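Side-chain contacts in MgGH51 (Meripilus giganteus, PDB 6ZPV), which probably hydrolyses terminal alpha-L-arabinofuranosyl residues from arabinose-containing glycans, as a glycosylated fungal enzyme of glycoside hydrolase family GH51: residues Q310-Q315 and T368-Q373; F318-P323 and P375-I380; K608-N613 and S620-T625; I550-A555 and L562-T567. All coordinates share one frame; numbering follows the deposited sequence. Where two conformers were deposited one is given.

Overall arrangement
The four contacts form two pairs in two parts of the chain. Contacts 1 and 2 lie in the (beta/alpha)8 barrel with centres 9 Å apart; both draw on helix 306-320, and Gln371 NE2 of contact 1 reaches Ile377 O of contact 2, a probable hydrogen bond of 2.8 Å. Contacts 3 and 4 are closer still, centres 6 Å apart, and fill one beta-sandwich core, Tyr612 of the first packing on Ile552 of the second. The pairs do not touch: the nearest atoms of contacts 2 and 4 are about 21 Å apart. Contact 1 alone includes a residue of a glycan pocket, Gln311, on the side of its helix away from Leu370.

Contact 1 of 4, residues Q310-Q315 and T368-Q373; sequences QQAIDQ and TALQAQ. With NAG (2-acetamido-2-deoxy-beta-D-glucopyranose), chain D.
Ile313 and Leu370 join two neighbouring outer helices of the (beta/alpha)8 barrel, 306-320 and 359-373, whose axes over these segments come within 10.0 Å of each other and run 31° from parallel. The dense part is the side facing the barrel strands. There Leu370 CD1, in the conformer described (a second was also modelled), lies 3.7 Å from Ile313 CG1, the two side chains crossing at a slant, while its other methyl, CD2, approaches Ala312 CB at 4.0 Å. Ile309, Ile316 and Phe379 also pack on Leu370, and Val289 touches Ala312, so Ala312, Ile313 and Leu370 sit buried among apolar side chains.

Toward solvent the packing thins to a single side chain. Gln373 bends at chi2 (-67°) and lays its aliphatic CG across the end of Ile313 at about a right angle, 3.7 Å from CD1; Gln373 is itself a solvent-exposed residue, and only this CG joins the packing. The helix face turned away from Leu370 serves the glycan instead: Gln311, extended, with hydrogen bonds from its amide to Arg241, Gln243 and Asn245, is held against the N-acetylglucosamine. The sugar's O6 sits over this side chain, 3.4 Å from Gln311 CG and 3.3 Å from Gln311 CD.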
# COMPACT_ATOMS: atom_id res chain seq x y z
N GLN A 310 7.32 7.40 24.41
CA GLN A 310 7.72 8.73 23.93
C GLN A 310 7.95 8.73 22.42
O GLN A 310 7.60 9.72 21.76
CB GLN A 310 8.99 9.19 24.67
CG GLN A 310 9.40 10.61 24.26
CD GLN A 310 8.35 11.66 24.58
OE1 GLN A 310 7.91 12.47 23.67
NE2 GLN A 310 7.93 11.69 25.80
N GLN A 311 8.51 7.66 21.86
CA GLN A 311 8.74 7.62 20.39
C GLN A 311 7.40 7.69 19.66
O GLN A 311 7.33 8.35 18.61
CB GLN A 311 9.54 6.38 20.04
CG GLN A 311 9.88 6.31 18.55
CD GLN A 311 10.93 5.30 18.23
OE1 GLN A 311 11.00 4.25 18.92
NE2 GLN A 311 11.76 5.51 17.21
N ALA A 312 6.36 7.04 20.20
CA ALA A 312 5.04 7.13 19.58
C ALA A 312 4.44 8.53 19.70
O ALA A 312 3.80 9.00 18.76
CB ALA A 312 4.10 6.10 20.20
N ILE A 313 4.64 9.20 20.85
CA ILE A 313 4.25 10.62 20.96
C ILE A 313 4.96 11.47 19.92
O ILE A 313 4.34 12.32 19.25
CB ILE A 313 4.48 11.10 22.40
CG1 ILE A 313 3.51 10.44 23.37
CG2 ILE A 313 4.38 12.61 22.48
CD1 ILE A 313 3.83 10.64 24.82
N ASP A 314 6.27 11.25 19.76
CA ASP A 314 7.06 11.98 18.76
C ASP A 314 6.48 11.77 17.36
O ASP A 314 6.34 12.73 16.60
CB ASP A 314 8.51 11.52 18.80
CG ASP A 314 9.30 11.82 20.06
OD1 ASP A 314 8.87 12.66 20.86
OD2 ASP A 314 10.35 11.13 20.22
N GLN A 315 6.16 10.52 17.03
CA GLN A 315 5.57 10.19 15.72
C GLN A 315 4.29 10.99 15.45
O GLN A 315 4.10 11.54 14.38
CB GLN A 315 5.32 8.67 15.70
CG GLN A 315 4.73 8.17 14.38
CD GLN A 315 4.48 6.68 14.43
OE1 GLN A 315 5.18 5.94 15.14
NE2 GLN A 315 3.48 6.20 13.64
N THR A 368 -2.89 5.46 27.96
CA THR A 368 -3.00 6.47 29.02
C THR A 368 -2.12 7.69 28.63
O THR A 368 -2.55 8.85 28.72
CB THR A 368 -2.63 5.89 30.39
OG1 THR A 368 -3.54 4.84 30.71
CG2 THR A 368 -2.69 6.93 31.48
N ALA A 369 -0.87 7.40 28.24
CA ALA A 369 0.07 8.49 27.87
C ALA A 369 -0.38 9.22 26.60
O ALA A 369 -0.37 10.47 26.55
CB ALA A 369 1.46 7.96 27.73
N LEU A 370 -0.68 8.45 25.55
CA LEU A 370 -0.98 9.08 24.26
C LEU A 370 -2.32 9.82 24.29
O LEU A 370 -2.43 10.90 23.70
CB LEU A 370 -0.92 8.02 23.15
CG LEU A 370 0.45 7.75 22.54
CD1 LEU A 370 1.53 7.32 23.54
CD2 LEU A 370 0.35 6.73 21.45
N GLN A 371 -3.33 9.25 24.96
CA GLN A 371 -4.61 9.97 25.02
C GLN A 371 -4.45 11.27 25.83
O GLN A 371 -5.11 12.25 25.49
CB GLN A 371 -5.69 9.08 25.65
CG GLN A 371 -7.10 9.66 25.52
CD GLN A 371 -7.74 9.33 24.20
OE1 GLN A 371 -8.34 8.24 24.08
NE2 GLN A 371 -7.54 10.19 23.19
N ALA A 372 -3.63 11.27 26.86
CA ALA A 372 -3.45 12.53 27.64
C ALA A 372 -2.75 13.57 26.77
O ALA A 372 -3.09 14.77 26.86
CB ALA A 372 -2.62 12.27 28.89
N GLN A 373 -1.83 13.18 25.91
CA GLN A 373 -1.19 14.14 24.99
C GLN A 373 -2.14 14.56 23.89
O GLN A 373 -2.10 15.75 23.46
CB GLN A 373 0.04 13.49 24.34
CG GLN A 373 1.19 13.25 25.25
CD GLN A 373 1.85 14.50 25.76
OE1 GLN A 373 1.94 15.52 25.07
NE2 GLN A 373 1.97 14.49 27.07
C1 NAG D . 14.92 7.15 16.10
C2 NAG D . 16.42 6.91 16.02
C3 NAG D . 16.83 5.95 17.14
C4 NAG D . 16.37 6.47 18.50
C5 NAG D . 14.85 6.72 18.45
C6 NAG D . 14.32 7.35 19.78
C7 NAG D . 17.66 7.10 13.92
C8 NAG D . 18.03 6.47 12.63
N2 NAG D . 16.85 6.40 14.72
O3 NAG D . 18.28 5.76 17.15
O4 NAG D . 16.63 5.44 19.47
O5 NAG D . 14.60 7.67 17.43
O6 NAG D . 12.86 7.51 19.76
O7 NAG D . 18.13 8.13 14.26

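Contact 2 of 4, residues F318-P323 and P375-I380; sequences FVIGDP and PQIRFI
Between Ile320, at the last turn of helix 306-320, and Ile377, just ahead of strand 378-381, the backbones stay 10.6 Å apart from CA to CA, and no hydrogen bond links the two segments. Side chains alone span the gap. Ile320 carries its CG1 between the backbone N and the carbonyl carbon (chi1 69°), which sends the extended CG1-CD1 arm across to the other segment. There CD1 meets Ile377 CD1 tip to tip at 4.1 Å, an end-on methyl contact. On the exposed side the same Ile320 methyl is approached by Gln376 NE2 at 3.6 Å; the glutamine, folded at chi2 (-81°), brings its amide nitrogen back toward the helix, so that a polar group borders the methyl. The contact is small, burying only 82 Å² in all. Ile377 also packs within its own segment: its CG2 lies 3.6 Å above one face of the Phe379 ring, offset toward the rim.

Leu343 and Phe374 add to the packing on Ile320, and Val346 of the adjacent strand 345-348 touches Ile377. The contact thus joins the C-terminal end of one barrel helix to the turn leading from helix 359-373 into strand 378-381.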
# COMPACT_ATOMS: atom_id res chain seq x y z
N PHE A 318 4.97 14.70 14.92
CA PHE A 318 5.42 14.97 13.56
C PHE A 318 4.19 15.24 12.68
O PHE A 318 4.23 16.13 11.80
CB PHE A 318 6.25 13.82 12.99
CG PHE A 318 6.76 14.12 11.60
CD1 PHE A 318 7.89 14.89 11.41
CD2 PHE A 318 6.08 13.68 10.46
CE1 PHE A 318 8.38 15.18 10.16
CE2 PHE A 318 6.58 13.96 9.19
CZ PHE A 318 7.73 14.72 9.05
N VAL A 319 3.14 14.46 12.82
CA VAL A 319 1.92 14.54 11.98
C VAL A 319 1.15 15.82 12.28
O VAL A 319 0.75 16.54 11.33
CB VAL A 319 1.06 13.29 12.12
CG1 VAL A 319 -0.11 13.39 11.16
CG2 VAL A 319 1.84 12.00 11.89
N ILE A 320 0.87 16.09 13.58
CA ILE A 320 -0.16 17.09 13.97
C ILE A 320 0.34 18.21 14.88
O ILE A 320 -0.43 19.14 15.13
CB ILE A 320 -1.37 16.43 14.63
CG1 ILE A 320 -1.06 15.85 16.02
CG2 ILE A 320 -2.01 15.42 13.72
CD1 ILE A 320 -2.28 15.34 16.71
N GLY A 321 1.54 18.09 15.43
CA GLY A 321 1.88 19.04 16.51
C GLY A 321 2.12 20.44 15.99
O GLY A 321 2.49 20.64 14.84
N ASP A 322 1.99 21.40 16.89
CA ASP A 322 2.39 22.80 16.63
C ASP A 322 3.90 22.83 16.52
O ASP A 322 4.58 22.43 17.47
CB ASP A 322 1.89 23.61 17.80
CG ASP A 322 2.22 25.09 17.77
OD1 ASP A 322 3.08 25.51 16.99
OD2 ASP A 322 1.60 25.82 18.55
N PRO A 323 4.45 23.34 15.41
CA PRO A 323 5.91 23.41 15.27
C PRO A 323 6.66 24.14 16.38
O PRO A 323 7.84 23.84 16.60
CB PRO A 323 6.12 24.11 13.94
CG PRO A 323 4.86 23.78 13.20
CD PRO A 323 3.76 23.86 14.23
N PRO A 375 -5.99 14.28 23.39
CA PRO A 375 -7.34 13.90 23.87
C PRO A 375 -8.32 13.69 22.71
O PRO A 375 -9.34 13.05 22.86
CB PRO A 375 -7.77 15.06 24.72
CG PRO A 375 -6.56 15.84 24.99
CD PRO A 375 -5.50 15.50 24.04
N GLN A 376 -8.02 14.30 21.55
CA GLN A 376 -8.92 14.30 20.37
C GLN A 376 -8.75 13.08 19.47
O GLN A 376 -9.57 12.89 18.58
CB GLN A 376 -8.72 15.57 19.55
CG GLN A 376 -7.46 15.62 18.70
CD GLN A 376 -6.17 16.01 19.46
OE1 GLN A 376 -6.04 16.03 20.71
NE2 GLN A 376 -5.15 16.32 18.68
N ILE A 377 -7.73 12.24 19.66
CA ILE A 377 -7.48 11.06 18.81
C ILE A 377 -8.25 9.84 19.32
O ILE A 377 -8.38 9.68 20.52
CB ILE A 377 -5.99 10.77 18.69
CG1 ILE A 377 -5.32 11.90 17.91
CG2 ILE A 377 -5.72 9.41 18.04
CD1 ILE A 377 -3.82 11.71 17.75
N ARG A 378 -8.80 9.05 18.41
CA ARG A 378 -9.45 7.80 18.78
C ARG A 378 -8.45 6.65 18.63
O ARG A 378 -7.92 6.42 17.54
CB ARG A 378 -10.70 7.55 17.94
CG ARG A 378 -11.61 6.46 18.45
CD ARG A 378 -12.79 6.17 17.52
NE ARG A 378 -13.85 5.39 18.15
CZ ARG A 378 -15.02 5.84 18.54
NH1 ARG A 378 -15.32 7.14 18.50
NH2 ARG A 378 -15.90 4.97 19.08
N PHE A 379 -8.19 5.93 19.71
CA PHE A 379 -7.21 4.84 19.73
C PHE A 379 -7.88 3.50 19.51
O PHE A 379 -8.89 3.16 20.16
CB PHE A 379 -6.39 4.87 21.03
CG PHE A 379 -5.47 6.08 21.08
CD1 PHE A 379 -4.24 6.04 20.43
CD2 PHE A 379 -5.88 7.26 21.66
CE1 PHE A 379 -3.42 7.16 20.39
CE2 PHE A 379 -5.07 8.39 21.58
CZ PHE A 379 -3.86 8.35 20.94
N ILE A 380 -7.29 2.69 18.63
CA ILE A 380 -7.88 1.40 18.19
C ILE A 380 -7.05 0.25 18.78
O ILE A 380 -5.82 0.19 18.56
CB ILE A 380 -7.91 1.32 16.66
CG1 ILE A 380 -8.59 2.51 16.00
CG2 ILE A 380 -8.50 0.02 16.24
CD1 ILE A 380 -8.30 2.70 14.56

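Contact 3 of 4, residues K608-N613 and S620-T625; sequences KTFTYN and SVITVT
Tyr612 and Ser620 share a hydrogen bond of 2.7 Å between Tyr612 OH and Ser620 OG, in which either hydroxyl could be the donor. The serine oxygen comes in at the edge of the phenol, near its plane; both residues are buried, and the bond pairs their hydroxyls with each other. With CG anti to the backbone N (chi1 179°), the Tyr612 side chain stretches across to the opposite strand. Next to it Ile622 reaches both rings: its CD1 lies 3.8 Å from Tyr612 CG on an oblique approach, and also meets Phe610 CE2 at 4.1 Å, this time at the ring edge. Ile622 CG2 is likewise 4.1 Å from Phe610 CE2, so two methyls of one isoleucine touch the same corner of the ring.

A second shell sets these groups in place. Phe564 meets the Phe610 ring with planes at about 35°, Leu578 and Val580 of strand 575-582 pack on Tyr612, and the backbones of Phe610 and Tyr612 bond to Phe564 and Leu562. Strand 620-625 belongs to another sheet, where Ser620 pairs with Ile552. Two nearly antiparallel strands that follow each other in the chain, lie 10.3 Å apart and meet through side chains form a beta-arch, here bridging the two sheets of the C-terminal beta-sandwich.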
# COMPACT_ATOMS: atom_id res chain seq x y z
N LYS A 608 -41.02 3.53 -9.05
CA LYS A 608 -41.34 3.08 -7.68
C LYS A 608 -41.33 1.58 -7.57
O LYS A 608 -41.25 1.10 -6.41
CB LYS A 608 -42.63 3.72 -7.18
CG LYS A 608 -42.48 5.17 -6.78
CD LYS A 608 -43.74 5.89 -6.38
CE LYS A 608 -43.47 7.26 -5.84
NZ LYS A 608 -44.75 7.90 -5.41
N THR A 609 -41.50 0.86 -8.67
CA THR A 609 -41.39 -0.61 -8.66
C THR A 609 -40.54 -0.97 -9.87
O THR A 609 -40.88 -0.55 -11.01
CB THR A 609 -42.79 -1.30 -8.76
OG1 THR A 609 -43.60 -0.87 -7.66
CG2 THR A 609 -42.65 -2.80 -8.75
N PHE A 610 -39.52 -1.81 -9.70
CA PHE A 610 -38.75 -2.31 -10.84
C PHE A 610 -38.11 -3.62 -10.46
O PHE A 610 -37.97 -3.90 -9.24
CB PHE A 610 -37.79 -1.22 -11.35
CG PHE A 610 -36.71 -0.84 -10.36
CD1 PHE A 610 -36.95 0.17 -9.50
CD2 PHE A 610 -35.50 -1.49 -10.30
CE1 PHE A 610 -36.00 0.57 -8.61
CE2 PHE A 610 -34.55 -1.09 -9.40
CZ PHE A 610 -34.82 -0.07 -8.51
N THR A 611 -37.69 -4.36 -11.46
CA THR A 611 -37.17 -5.71 -11.25
C THR A 611 -35.78 -5.81 -11.83
O THR A 611 -35.53 -5.33 -12.94
CB THR A 611 -38.14 -6.74 -11.86
OG1 THR A 611 -39.42 -6.59 -11.24
CG2 THR A 611 -37.63 -8.14 -11.74
N TYR A 612 -34.89 -6.50 -11.11
CA TYR A 612 -33.52 -6.76 -11.59
C TYR A 612 -33.25 -8.26 -11.51
O TYR A 612 -33.50 -8.86 -10.44
CB TYR A 612 -32.49 -5.98 -10.76
CG TYR A 612 -31.08 -6.24 -11.21
CD1 TYR A 612 -30.66 -5.89 -12.49
CD2 TYR A 612 -30.15 -6.82 -10.38
CE1 TYR A 612 -29.37 -6.12 -12.89
CE2 TYR A 612 -28.85 -7.06 -10.76
CZ TYR A 612 -28.45 -6.71 -12.05
OH TYR A 612 -27.18 -6.93 -12.50
N ASN A 613 -32.70 -8.83 -12.58
CA ASN A 613 -32.24 -10.21 -12.57
C ASN A 613 -30.74 -10.22 -12.30
O ASN A 613 -29.96 -9.83 -13.16
CB ASN A 613 -32.55 -10.94 -13.89
CG ASN A 613 -32.18 -12.43 -13.84
OD1 ASN A 613 -31.77 -13.08 -12.81
ND2 ASN A 613 -32.30 -13.08 -14.99
N SER A 620 -23.63 -5.90 -8.43
CA SER A 620 -24.38 -4.91 -9.21
C SER A 620 -24.64 -3.68 -8.36
O SER A 620 -24.90 -3.80 -7.15
CB SER A 620 -25.69 -5.47 -9.74
OG SER A 620 -25.49 -6.70 -10.44
N VAL A 621 -24.69 -2.54 -9.01
CA VAL A 621 -25.11 -1.28 -8.36
C VAL A 621 -26.16 -0.64 -9.27
O VAL A 621 -25.86 -0.36 -10.44
CB VAL A 621 -23.96 -0.30 -8.15
CG1 VAL A 621 -24.46 0.96 -7.45
CG2 VAL A 621 -22.82 -0.97 -7.39
N ILE A 622 -27.32 -0.38 -8.71
CA ILE A 622 -28.39 0.36 -9.39
C ILE A 622 -28.47 1.71 -8.70
O ILE A 622 -28.65 1.75 -7.45
CB ILE A 622 -29.74 -0.38 -9.38
CG1 ILE A 622 -29.61 -1.66 -10.19
CG2 ILE A 622 -30.83 0.55 -9.95
CD1 ILE A 622 -30.83 -2.59 -10.12
N THR A 623 -28.36 2.81 -9.45
CA THR A 623 -28.45 4.17 -8.88
C THR A 623 -29.69 4.85 -9.44
O THR A 623 -29.80 5.02 -10.68
CB THR A 623 -27.20 4.98 -9.18
OG1 THR A 623 -26.04 4.27 -8.72
CG2 THR A 623 -27.26 6.33 -8.53
N VAL A 624 -30.56 5.28 -8.56
CA VAL A 624 -31.77 6.07 -8.92
C VAL A 624 -31.75 7.34 -8.08
O VAL A 624 -30.94 7.46 -7.14
CB VAL A 624 -33.05 5.23 -8.66
CG1 VAL A 624 -33.10 4.08 -9.63
CG2 VAL A 624 -33.24 4.78 -7.23
N THR A 625 -32.62 8.27 -8.37
CA THR A 625 -32.85 9.45 -7.51
C THR A 625 -34.15 9.24 -6.76
O THR A 625 -35.17 8.95 -7.39
CB THR A 625 -32.78 10.75 -8.29
OG1 THR A 625 -31.51 10.82 -8.94
CG2 THR A 625 -32.96 11.93 -7.41

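Contact 4 of 4, residues I550-A555 and L562-T567; sequences IKIANA and LTFQLT
Phe564 pushes the far end of its ring between Ile550 and Ile552, the two inward residues of strand 547-554. Its CZ is the bump: it lies 3.6 Å from Ile550 CG2 and equally 3.6 Å from Ile552 CD1, so the hollow it enters is walled by one methyl from each isoleucine. Both methyls approach the ring obliquely. Phe564 CE1 is just as close to Ile550 CG2, whereas Phe564 CE2 is turned to Ile552, at 3.9 Å from its CD1.

Ile552 is in turn a bump set against both Phe564 and Leu562. Its two branches divide the work: the CG1-CD1 arm goes to the ring, while CG2, set anti to the backbone N by a chi1 of -53° for CG1, faces Leu562 CD1 at a looser 4.2 Å. Leu562 and Ile552 run alongside one another, pointing opposite ways, as do Ile550 and Phe564. Every touching residue is buried, and the interface is purely apolar.

Other side chains pack around them: Val3 of strand 2-4 on both Leu562 and Phe564, Leu535 and Trp537 on Leu562. Lys551, between the two isoleucines, points away from this core and forms a salt bridge with Glu468 of helix 454-469.

The strands run nearly antiparallel (161°), 11.6 Å apart, with Ile550 opposite Phe564 and Ile552 opposite Leu562. They follow each other in the chain, lie in different sheets and meet only through side chains: a beta-arch across the hydrophobic core of the beta-sandwich.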
# COMPACT_ATOMS: atom_id res chain seq x y z
N ILE A 550 -28.26 1.14 -4.75
CA ILE A 550 -28.72 -0.20 -4.42
C ILE A 550 -27.65 -1.17 -4.82
O ILE A 550 -27.41 -1.40 -6.02
CB ILE A 550 -30.07 -0.49 -5.11
CG1 ILE A 550 -31.14 0.52 -4.78
CG2 ILE A 550 -30.49 -1.92 -4.81
CD1 ILE A 550 -32.35 0.48 -5.70
N LYS A 551 -26.92 -1.72 -3.84
CA LYS A 551 -25.78 -2.64 -4.09
C LYS A 551 -26.22 -4.06 -3.84
O LYS A 551 -26.80 -4.32 -2.79
CB LYS A 551 -24.57 -2.19 -3.23
CG LYS A 551 -24.07 -0.80 -3.58
CD LYS A 551 -22.70 -0.45 -3.18
CE LYS A 551 -22.54 -0.24 -1.72
NZ LYS A 551 -22.22 1.24 -1.34
N ILE A 552 -25.96 -4.93 -4.81
CA ILE A 552 -26.52 -6.29 -4.81
C ILE A 552 -25.40 -7.28 -5.09
O ILE A 552 -24.72 -7.20 -6.15
CB ILE A 552 -27.58 -6.44 -5.90
CG1 ILE A 552 -28.66 -5.35 -5.80
CG2 ILE A 552 -28.19 -7.84 -5.86
CD1 ILE A 552 -29.49 -5.16 -7.05
N ALA A 553 -25.21 -8.23 -4.19
CA ALA A 553 -24.23 -9.31 -4.36
C ALA A 553 -24.99 -10.62 -4.53
O ALA A 553 -25.68 -11.04 -3.61
CB ALA A 553 -23.27 -9.36 -3.18
N ASN A 554 -24.77 -11.27 -5.67
CA ASN A 554 -25.23 -12.65 -5.87
C ASN A 554 -23.98 -13.51 -5.83
O ASN A 554 -23.27 -13.58 -6.81
CB ASN A 554 -26.05 -12.83 -7.14
CG ASN A 554 -26.60 -14.23 -7.27
OD1 ASN A 554 -26.23 -15.11 -6.45
ND2 ASN A 554 -27.48 -14.45 -8.24
N ALA A 555 -23.71 -14.11 -4.66
CA ALA A 555 -22.46 -14.86 -4.42
C ALA A 555 -22.61 -16.32 -4.72
O ALA A 555 -21.65 -17.11 -4.38
CB ALA A 555 -21.99 -14.67 -2.98
N LEU A 562 -34.91 -9.80 -8.16
CA LEU A 562 -35.32 -8.94 -7.08
C LEU A 562 -36.34 -7.97 -7.61
O LEU A 562 -36.09 -7.30 -8.60
CB LEU A 562 -34.13 -8.18 -6.49
CG LEU A 562 -32.96 -9.07 -6.05
CD1 LEU A 562 -31.93 -9.18 -7.14
CD2 LEU A 562 -32.28 -8.55 -4.78
N THR A 563 -37.47 -7.86 -6.91
CA THR A 563 -38.48 -6.86 -7.20
C THR A 563 -38.33 -5.76 -6.14
O THR A 563 -38.65 -6.00 -4.97
CB THR A 563 -39.90 -7.47 -7.11
OG1 THR A 563 -40.02 -8.68 -7.88
CG2 THR A 563 -40.92 -6.42 -7.50
N PHE A 564 -37.80 -4.61 -6.56
CA PHE A 564 -37.63 -3.47 -5.65
C PHE A 564 -38.91 -2.69 -5.55
O PHE A 564 -39.49 -2.30 -6.59
CB PHE A 564 -36.47 -2.60 -6.12
CG PHE A 564 -35.15 -3.28 -5.93
CD1 PHE A 564 -34.58 -3.39 -4.64
CD2 PHE A 564 -34.49 -3.87 -6.98
CE1 PHE A 564 -33.39 -4.07 -4.49
CE2 PHE A 564 -33.29 -4.54 -6.79
CZ PHE A 564 -32.74 -4.65 -5.55
N GLN A 565 -39.32 -2.43 -4.32
CA GLN A 565 -40.53 -1.64 -4.00
C GLN A 565 -40.10 -0.40 -3.26
O GLN A 565 -39.66 -0.48 -2.10
CB GLN A 565 -41.53 -2.47 -3.20
CG GLN A 565 -42.11 -3.62 -3.93
CD GLN A 565 -43.06 -3.29 -5.05
OE1 GLN A 565 -43.35 -2.12 -5.28
NE2 GLN A 565 -43.67 -4.32 -5.65
N LEU A 566 -40.22 0.73 -3.93
CA LEU A 566 -39.87 2.08 -3.45
C LEU A 566 -41.13 2.94 -3.38
O LEU A 566 -41.04 4.22 -3.41
CB LEU A 566 -38.81 2.71 -4.34
CG LEU A 566 -37.37 2.19 -4.13
CD1 LEU A 566 -37.19 0.82 -4.71
CD2 LEU A 566 -36.39 3.13 -4.68
N THR A 567 -42.30 2.32 -3.19
CA THR A 567 -43.56 3.08 -3.17
C THR A 567 -43.69 3.98 -1.93
O THR A 567 -44.56 4.85 -1.95
CB THR A 567 -44.72 2.10 -3.24
OG1 THR A 567 -44.67 1.19 -2.17
CG2 THR A 567 -44.74 1.39 -4.58